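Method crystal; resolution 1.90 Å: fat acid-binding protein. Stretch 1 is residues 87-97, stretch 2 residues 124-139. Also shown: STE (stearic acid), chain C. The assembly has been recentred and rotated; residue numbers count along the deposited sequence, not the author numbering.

Stretch 1, residues 87-97: VVCFTITTLFS
Stretch 2 124-139: SKQNTVTQALLIDQFV

Residues 87-91 form an extended strand, with phi between -102° and -128° and psi between 122° and 163°; the chain then turns, and Phe96 N donates to Thr93 O at 3.0 Å. In the second stretch a loop, in which Lys125 takes a left-handed 63/15, leads into a regular helix that runs to Val139 and beyond. Strand and helix are nearly antiparallel, their directions 162° apart and their axes 9.7 Å at closest approach. The register pairs Val88 with Phe138 (CA to CA 9.8 Å), Thr91 with Ser124 (CA to CA 5.7 Å) and Thr93 with Lys125 (CA to CA 4.0 Å), so the backbones converge toward the loops.

There the link is polar. Thr91 O accepts from Ser124 N (3.1 Å) and Ser124 OG (2.7 Å), while Thr93 N donates to Gln126 O (2.9 Å). Serine suits its place: its short side chain, in the p rotamer (chi1 79°), lets OG donate to Thr91 O and accept from Gln126 N at 2.9 Å. Gln131 has its CA-to-CB bond toward the first stretch and is long enough to reach its backbone: with chi1 and chi2 both t, OE1 comes to 3.5 Å from Ile92 CA, yet that buried oxygen has no partner.

Farther along, the packing is apolar and centres on Phe90 (chi1 m, chi2 -98°), whose flat ring offers both a face and an edge. Ile135 (m, t) lays CG1 over one face, 4.0 Å from the Phe90 ring centroid, a CH-pi contact. The ring's edge meets the face of Phe138 (chi1 t, chi2 82°), with centroids 5.5 Å apart and planes at 72°; Phe90 CZ lies 3.7 Å from Phe138 CG. Branched aliphatic side chains suit these rings, having no polar group to satisfy: Leu134 (t, p) brings CD2 to 4.0 Å from Phe90 CE1, and Val88 (t) brings CG1 within 4.2 Å of Phe138 CE2.

As befits a fatty acid-binding protein, Ser97 OG donates to stearic acid O1 at 2.7 Å, and stearic acid C7 lies over one face of Phe96.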

# COMPACT_ATOMS: atom_id res chain seq x y z
N VAL A 87 19.21 9.32 -0.17
CA VAL A 87 18.20 8.26 -0.26
C VAL A 87 16.93 8.64 0.49
O VAL A 87 16.99 9.16 1.61
CB VAL A 87 18.75 6.93 0.34
CG1 VAL A 87 17.63 5.90 0.45
CG2 VAL A 87 19.89 6.40 -0.50
N VAL A 88 15.78 8.39 -0.12
CA VAL A 88 14.52 8.52 0.60
C VAL A 88 13.75 7.21 0.53
O VAL A 88 13.47 6.71 -0.54
CB VAL A 88 13.62 9.63 -0.01
CG1 VAL A 88 12.41 9.83 0.88
CG2 VAL A 88 14.40 10.93 -0.13
N CYS A 89 13.40 6.68 1.70
CA CYS A 89 12.84 5.34 1.77
C CYS A 89 11.46 5.32 2.44
O CYS A 89 11.33 5.73 3.59
CB CYS A 89 13.81 4.43 2.53
SG CYS A 89 13.23 2.74 2.74
N PHE A 90 10.44 4.83 1.73
CA PHE A 90 9.07 4.72 2.27
C PHE A 90 8.75 3.29 2.69
O PHE A 90 9.11 2.33 2.01
CB PHE A 90 8.04 5.12 1.22
CG PHE A 90 8.13 6.54 0.79
CD1 PHE A 90 7.29 7.50 1.36
CD2 PHE A 90 9.04 6.94 -0.18
CE1 PHE A 90 7.37 8.82 0.97
CE2 PHE A 90 9.12 8.26 -0.58
CZ PHE A 90 8.28 9.21 -0.01
N THR A 91 8.06 3.14 3.81
CA THR A 91 7.67 1.81 4.26
C THR A 91 6.18 1.78 4.53
O THR A 91 5.54 2.83 4.68
CB THR A 91 8.38 1.39 5.56
OG1 THR A 91 7.89 2.18 6.65
CG2 THR A 91 9.87 1.60 5.45
N ILE A 92 5.65 0.57 4.59
CA ILE A 92 4.28 0.36 5.02
C ILE A 92 4.10 0.95 6.43
O ILE A 92 5.07 1.07 7.18
CB ILE A 92 3.97 -1.16 5.00
CG1 ILE A 92 2.46 -1.44 5.12
CG2 ILE A 92 4.77 -1.89 6.12
CD1 ILE A 92 2.09 -2.95 4.96
N THR A 93 2.87 1.31 6.78
CA THR A 93 2.57 1.82 8.12
C THR A 93 3.17 0.98 9.25
O THR A 93 3.11 -0.25 9.23
CB THR A 93 1.05 1.96 8.38
OG1 THR A 93 0.82 2.32 9.74
CG2 THR A 93 0.33 0.66 8.08
N THR A 94 3.76 1.65 10.24
CA THR A 94 4.36 0.97 11.38
C THR A 94 3.34 0.20 12.18
O THR A 94 3.69 -0.67 12.96
CB THR A 94 5.02 1.95 12.36
OG1 THR A 94 4.10 3.01 12.65
CG2 THR A 94 6.27 2.53 11.77
N LEU A 95 2.06 0.55 12.02
CA LEU A 95 1.00 -0.16 12.73
C LEU A 95 0.70 -1.55 12.15
O LEU A 95 0.01 -2.33 12.80
CB LEU A 95 -0.29 0.69 12.81
CG LEU A 95 -0.11 2.00 13.58
CD1 LEU A 95 -1.38 2.89 13.55
CD2 LEU A 95 0.32 1.71 15.01
N PHE A 96 1.19 -1.85 10.93
CA PHE A 96 0.99 -3.18 10.33
C PHE A 96 2.26 -4.04 10.39
O PHE A 96 2.18 -5.25 10.30
CB PHE A 96 0.60 -3.12 8.85
CG PHE A 96 -0.78 -2.54 8.58
CD1 PHE A 96 -1.68 -2.35 9.61
CD2 PHE A 96 -1.17 -2.26 7.27
CE1 PHE A 96 -2.95 -1.81 9.34
CE2 PHE A 96 -2.43 -1.74 7.01
CZ PHE A 96 -3.32 -1.51 8.05
N SER A 97 3.43 -3.41 10.44
CA SER A 97 4.66 -4.15 10.18
C SER A 97 5.85 -3.48 10.82
O SER A 97 5.87 -2.27 10.99
CB SER A 97 4.90 -4.23 8.66
OG SER A 97 6.14 -4.82 8.36
N SER A 124 5.28 5.68 5.92
CA SER A 124 4.27 6.26 5.03
C SER A 124 2.90 6.43 5.68
O SER A 124 2.12 7.28 5.25
CB SER A 124 4.12 5.42 3.75
OG SER A 124 3.32 4.27 3.98
N LYS A 125 2.63 5.62 6.70
CA LYS A 125 1.31 5.49 7.33
C LYS A 125 0.27 4.94 6.36
O LYS A 125 -0.93 5.01 6.62
CB LYS A 125 0.82 6.84 7.93
CG LYS A 125 1.83 7.48 8.86
CD LYS A 125 1.27 8.69 9.60
CE LYS A 125 0.21 8.28 10.61
NZ LYS A 125 -0.27 9.44 11.45
N GLN A 126 0.72 4.39 5.24
CA GLN A 126 -0.17 3.84 4.23
C GLN A 126 0.14 2.36 3.95
O GLN A 126 0.94 1.72 4.64
CB GLN A 126 -0.01 4.61 2.92
CG GLN A 126 0.12 6.13 3.08
CD GLN A 126 -1.08 6.78 3.80
OE1 GLN A 126 -2.22 6.33 3.66
NE2 GLN A 126 -0.80 7.84 4.56
N ASN A 127 -0.50 1.85 2.90
CA ASN A 127 -0.23 0.49 2.41
C ASN A 127 -0.74 0.46 0.98
O ASN A 127 -1.58 1.30 0.59
CB ASN A 127 -0.99 -0.53 3.26
CG ASN A 127 -0.72 -1.97 2.85
OD1 ASN A 127 0.29 -2.27 2.20
ND2 ASN A 127 -1.64 -2.87 3.21
N THR A 128 -0.23 -0.48 0.21
CA THR A 128 -0.70 -0.71 -1.16
C THR A 128 -1.07 0.61 -1.88
O THR A 128 -0.21 1.50 -1.98
CB THR A 128 -1.81 -1.84 -1.23
OG1 THR A 128 -2.23 -2.06 -2.58
CG2 THR A 128 -3.03 -1.55 -0.31
N VAL A 129 -2.30 0.73 -2.38
CA VAL A 129 -2.66 1.89 -3.22
C VAL A 129 -2.27 3.27 -2.63
O VAL A 129 -1.79 4.13 -3.37
CB VAL A 129 -4.15 1.85 -3.70
CG1 VAL A 129 -5.11 2.03 -2.51
CG2 VAL A 129 -4.43 2.91 -4.81
N THR A 130 -2.47 3.49 -1.33
CA THR A 130 -2.16 4.80 -0.77
C THR A 130 -0.67 4.97 -0.53
O THR A 130 -0.18 6.07 -0.50
CB THR A 130 -2.93 5.14 0.53
OG1 THR A 130 -3.00 3.99 1.37
CG2 THR A 130 -4.38 5.66 0.23
N GLN A 131 0.05 3.87 -0.32
CA GLN A 131 1.48 3.97 -0.27
C GLN A 131 1.99 4.33 -1.66
O GLN A 131 2.87 5.17 -1.79
CB GLN A 131 2.11 2.65 0.21
CG GLN A 131 3.59 2.78 0.57
CD GLN A 131 4.09 1.48 1.19
OE1 GLN A 131 3.30 0.69 1.70
NE2 GLN A 131 5.40 1.24 1.12
N ALA A 132 1.43 3.71 -2.70
CA ALA A 132 1.78 4.08 -4.08
C ALA A 132 1.43 5.55 -4.40
O ALA A 132 2.23 6.29 -5.00
CB ALA A 132 1.09 3.14 -5.06
N LEU A 133 0.25 5.99 -3.97
CA LEU A 133 -0.16 7.40 -4.17
C LEU A 133 0.78 8.38 -3.48
O LEU A 133 1.11 9.43 -4.04
CB LEU A 133 -1.60 7.62 -3.68
CG LEU A 133 -2.66 7.02 -4.59
CD1 LEU A 133 -4.03 7.00 -3.91
CD2 LEU A 133 -2.72 7.79 -5.93
N LEU A 134 1.21 8.05 -2.26
CA LEU A 134 2.11 8.94 -1.54
C LEU A 134 3.48 9.00 -2.23
O LEU A 134 4.03 10.08 -2.42
CB LEU A 134 2.28 8.51 -0.08
CG LEU A 134 3.19 9.42 0.74
CD1 LEU A 134 2.51 10.78 0.99
CD2 LEU A 134 3.57 8.77 2.08
N ILE A 135 4.03 7.85 -2.59
CA ILE A 135 5.29 7.84 -3.28
C ILE A 135 5.19 8.67 -4.56
O ILE A 135 6.06 9.47 -4.87
CB ILE A 135 5.73 6.41 -3.62
CG1 ILE A 135 6.14 5.70 -2.32
CG2 ILE A 135 6.88 6.45 -4.57
CD1 ILE A 135 6.20 4.15 -2.45
N ASP A 136 4.10 8.46 -5.29
CA ASP A 136 3.88 9.21 -6.52
C ASP A 136 3.77 10.73 -6.30
O ASP A 136 4.26 11.51 -7.11
CB ASP A 136 2.66 8.66 -7.28
CG ASP A 136 2.48 9.33 -8.63
OD1 ASP A 136 3.40 9.25 -9.47
OD2 ASP A 136 1.41 9.96 -8.82
N GLN A 137 3.14 11.16 -5.22
CA GLN A 137 3.13 12.59 -4.92
C GLN A 137 4.57 13.08 -4.72
O GLN A 137 4.94 14.14 -5.19
CB GLN A 137 2.27 12.93 -3.71
CG GLN A 137 0.77 12.85 -3.97
CD GLN A 137 0.32 13.89 -5.00
OE1 GLN A 137 0.63 15.07 -4.87
NE2 GLN A 137 -0.40 13.44 -6.03
N PHE A 138 5.38 12.28 -4.03
CA PHE A 138 6.78 12.64 -3.80
C PHE A 138 7.55 12.68 -5.11
O PHE A 138 8.31 13.62 -5.36
CB PHE A 138 7.45 11.64 -2.83
CG PHE A 138 8.60 12.24 -2.08
CD1 PHE A 138 8.37 13.01 -0.95
CD2 PHE A 138 9.90 12.05 -2.52
CE1 PHE A 138 9.42 13.59 -0.27
CE2 PHE A 138 10.96 12.62 -1.84
CZ PHE A 138 10.72 13.39 -0.71
N VAL A 139 7.36 11.67 -5.95
CA VAL A 139 7.98 11.64 -7.28
C VAL A 139 7.59 12.88 -8.09
O VAL A 139 8.43 13.51 -8.73
CB VAL A 139 7.61 10.36 -8.06
CG1 VAL A 139 7.99 10.50 -9.54
CG2 VAL A 139 8.26 9.13 -7.43
C1 STE C . 4.95 -8.13 7.89
O1 STE C . 5.66 -7.42 8.54
O2 STE C . 4.91 -9.30 8.15
C2 STE C . 3.94 -7.50 6.91
C3 STE C . 2.53 -7.42 7.55
C4 STE C . 1.50 -6.90 6.52
C5 STE C . 0.15 -6.57 7.19
C6 STE C . -0.87 -6.10 6.13
C7 STE C . -2.26 -5.86 6.76
C8 STE C . -3.19 -5.25 5.67
C9 STE C . -4.61 -5.00 6.22
C10 STE C . -5.51 -4.48 5.07
C11 STE C . -5.18 -3.01 4.82
C12 STE C . -4.90 -2.63 3.35
C13 STE C . -5.53 -3.56 2.31
C14 STE C . -6.19 -2.64 1.24
C15 STE C . -6.51 -3.43 -0.05
C16 STE C . -7.48 -2.59 -0.92
C17 STE C . -6.68 -1.62 -1.81
C18 STE C . -7.61 -0.89 -2.81